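Local structure of sialyltransferase 0160 (Photobacterium damselae, 4R84) at residues His137-Lys142 / Ala326-Ser331. The protein probably transfers sialic acid from its CMP-activated donor to an acceptor sugar, as a GT-B-fold sialyltransferase. Residues are numbered along the deposited sequence; the frame is centred on the assembly and turned at random. Where two conformers were deposited one is given.
Sequences HIIQAK and AKLSDS
L328 pushes one methyl, CD2, into the corner between I139 and Q140 on the flank of helix 129-144, and that single carbon makes both close contacts. Its nearer partner is Q140: CD2 lies 3.8 Å from Q140 CG, so it meets the aliphatic shank of the glutamine while the amide group carries on past it. On the other helix residue, CD2 of L328 is 4.1 Å from I139 CG2, a methyl-to-methyl contact. Seen from CD2, these two carbons lie about 90° apart, and the leucine side chain runs roughly perpendicular to each neighbour. In I139 the CG2 branch stands opposite the backbone N, with CG1 beside that nitrogen (chi1 -69°), and this brings CG2 out to the leucine. Beyond CG the Q140 chain stays extended (chi2 163°), presenting its flank to the methyl. No hydrogen bond bridges the segments; the contact is small and apolar. Helix 129-144 is the crossover of a beta-alpha-beta unit, linking parallel neighbours 106-125 and 149-154 in a Rossmann-like domain of this GT-B enzyme. I138 and A141 pack against those strands, while I139 points toward 326-331 and Q140 reaches it through CG, from a CB directed alongside. There L328 sits in the joint between helices 324-327 and 330-340, its backbone extended, and S329 follows as the N-cap of the second helix. The L328 carbonyl oxygen is bonded to NE2 of Q333 and the S329 backbone N to OE1 of Q332, so the backbone on the C-terminal side of the buried leucine is held by side chains from the first turn of helix 330-340. I139 also touches Q332 and F336, which carries the packing on along that helix.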
loop_
_atom_site.group_PDB
_atom_site.type_symbol
_atom_site.label_atom_id
_atom_site.label_comp_id
_atom_site.label_asym_id
_atom_site.label_seq_id
_atom_site.Cartn_x
_atom_site.Cartn_y
_atom_site.Cartn_z
ATOM N N HIS A 137 1.402 -1.342 -6.108
ATOM C CA HIS A 137 1.860 -0.110 -6.736
ATOM C C HIS A 137 3.209 -0.310 -7.433
ATOM O O HIS A 137 3.422 0.185 -8.555
ATOM C CB HIS A 137 1.972 1.014 -5.710
ATOM C CG HIS A 137 2.530 2.276 -6.288
ATOM N ND1 HIS A 137 1.753 3.181 -6.979
ATOM C CD2 HIS A 137 3.799 2.752 -6.334
ATOM C CE1 HIS A 137 2.514 4.180 -7.396
ATOM N NE2 HIS A 137 3.759 3.942 -7.017
ATOM N N ILE A 138 4.110 -1.036 -6.772
ATOM C CA ILE A 138 5.437 -1.333 -7.322
ATOM C C ILE A 138 5.324 -2.116 -8.624
ATOM O O ILE A 138 6.027 -1.841 -9.600
ATOM C CB ILE A 138 6.298 -2.118 -6.297
ATOM C CG1 ILE A 138 6.771 -1.171 -5.191
ATOM C CG2 ILE A 138 7.499 -2.779 -6.966
ATOM C CD1 ILE A 138 7.516 -1.833 -4.020
ATOM N N ILE A 139 4.431 -3.095 -8.649
ATOM C CA ILE A 139 4.284 -3.906 -9.847
ATOM C C ILE A 139 3.797 -3.048 -11.015
ATOM O O ILE A 139 4.301 -3.181 -12.139
ATOM C CB ILE A 139 3.345 -5.087 -9.580
ATOM C CG1 ILE A 139 4.042 -6.062 -8.636
ATOM C CG2 ILE A 139 2.989 -5.806 -10.889
ATOM C CD1 ILE A 139 3.078 -7.088 -8.018
ATOM N N GLN A 140 2.865 -2.138 -10.740
ATOM C CA GLN A 140 2.409 -1.190 -11.757
ATOM C C GLN A 140 3.543 -0.253 -12.164
ATOM O O GLN A 140 3.749 0.023 -13.345
ATOM C CB GLN A 140 1.245 -0.340 -11.249
ATOM C CG GLN A 140 -0.038 -1.106 -10.865
ATOM C CD GLN A 140 -0.972 -0.254 -9.997
ATOM O OE1 GLN A 140 -0.554 0.749 -9.421
ATOM N NE2 GLN A 140 -2.233 -0.658 -9.897
ATOM N N ALA A 141 4.258 0.250 -11.166
ATOM C CA ALA A 141 5.275 1.284 -11.394
ATOM C C ALA A 141 6.507 0.787 -12.140
ATOM O O ALA A 141 7.191 1.580 -12.807
ATOM C CB ALA A 141 5.687 1.914 -10.051
ATOM N N LYS A 142 6.821 -0.500 -12.012
ATOM C CA LYS A 142 7.934 -1.076 -12.754
ATOM C C LYS A 142 7.658 -0.966 -14.252
ATOM O O LYS A 142 8.575 -0.755 -15.054
ATOM C CB LYS A 142 8.176 -2.536 -12.354
ATOM C CG LYS A 142 9.138 -3.264 -13.292
ATOM C CD LYS A 142 10.525 -2.656 -13.265
ATOM C CE LYS A 142 11.382 -3.176 -14.421
ATOM N NZ LYS A 142 11.321 -4.652 -14.620
ATOM N N ALA A 326 -6.985 -7.149 -9.528
ATOM C CA ALA A 326 -7.746 -7.693 -10.644
ATOM C C ALA A 326 -7.491 -6.928 -11.936
ATOM O O ALA A 326 -7.700 -7.469 -13.022
ATOM C CB ALA A 326 -9.233 -7.691 -10.314
ATOM N N LYS A 327 -7.043 -5.678 -11.813
ATOM C CA LYS A 327 -6.754 -4.839 -12.979
ATOM C C LYS A 327 -5.326 -5.066 -13.462
ATOM O O LYS A 327 -4.935 -4.598 -14.533
ATOM C CB LYS A 327 -6.943 -3.356 -12.656
ATOM C CG LYS A 327 -8.330 -2.944 -12.214
ATOM C CD LYS A 327 -8.364 -1.442 -11.937
ATOM C CE LYS A 327 -9.633 -1.028 -11.209
ATOM N NZ LYS A 327 -10.871 -1.347 -11.974
ATOM N N LEU A 328 -4.537 -5.781 -12.669
ATOM C CA LEU A 328 -3.210 -6.160 -13.115
ATOM C C LEU A 328 -3.352 -7.171 -14.241
ATOM O O LEU A 328 -4.384 -7.840 -14.368
ATOM C CB LEU A 328 -2.372 -6.755 -11.968
ATOM C CG LEU A 328 -1.944 -5.849 -10.805
ATOM C CD1 LEU A 328 -1.267 -6.692 -9.738
ATOM C CD2 LEU A 328 -0.988 -4.763 -11.288
ATOM N N SER A 329 -2.323 -7.269 -15.073
ATOM C CA SER A 329 -2.263 -8.316 -16.083
ATOM C C SER A 329 -2.107 -9.666 -15.404
ATOM O O SER A 329 -1.745 -9.728 -14.228
ATOM C CB SER A 329 -1.097 -8.084 -17.023
ATOM O OG SER A 329 0.116 -8.471 -16.395
ATOM N N ASP A 330 -2.345 -10.745 -16.141
ATOM C CA ASP A 330 -2.217 -12.080 -15.565
ATOM C C ASP A 330 -0.812 -12.357 -15.014
ATOM O O ASP A 330 -0.667 -12.889 -13.899
ATOM C CB ASP A 330 -2.577 -13.143 -16.603
ATOM C CG ASP A 330 -4.065 -13.174 -16.919
ATOM O OD1 ASP A 330 -4.866 -12.716 -16.072
ATOM O OD2 ASP A 330 -4.431 -13.653 -18.015
ATOM N N SER A 331 0.209 -11.971 -15.774
ATOM C CA SER A 331 1.595 -12.202 -15.374
ATOM C C SER A 331 1.939 -11.391 -14.123
ATOM O O SER A 331 2.650 -11.869 -13.234
ATOM C CB SER A 331 2.561 -11.861 -16.522
ATOM O OG SER A 331 2.483 -10.493 -16.903
#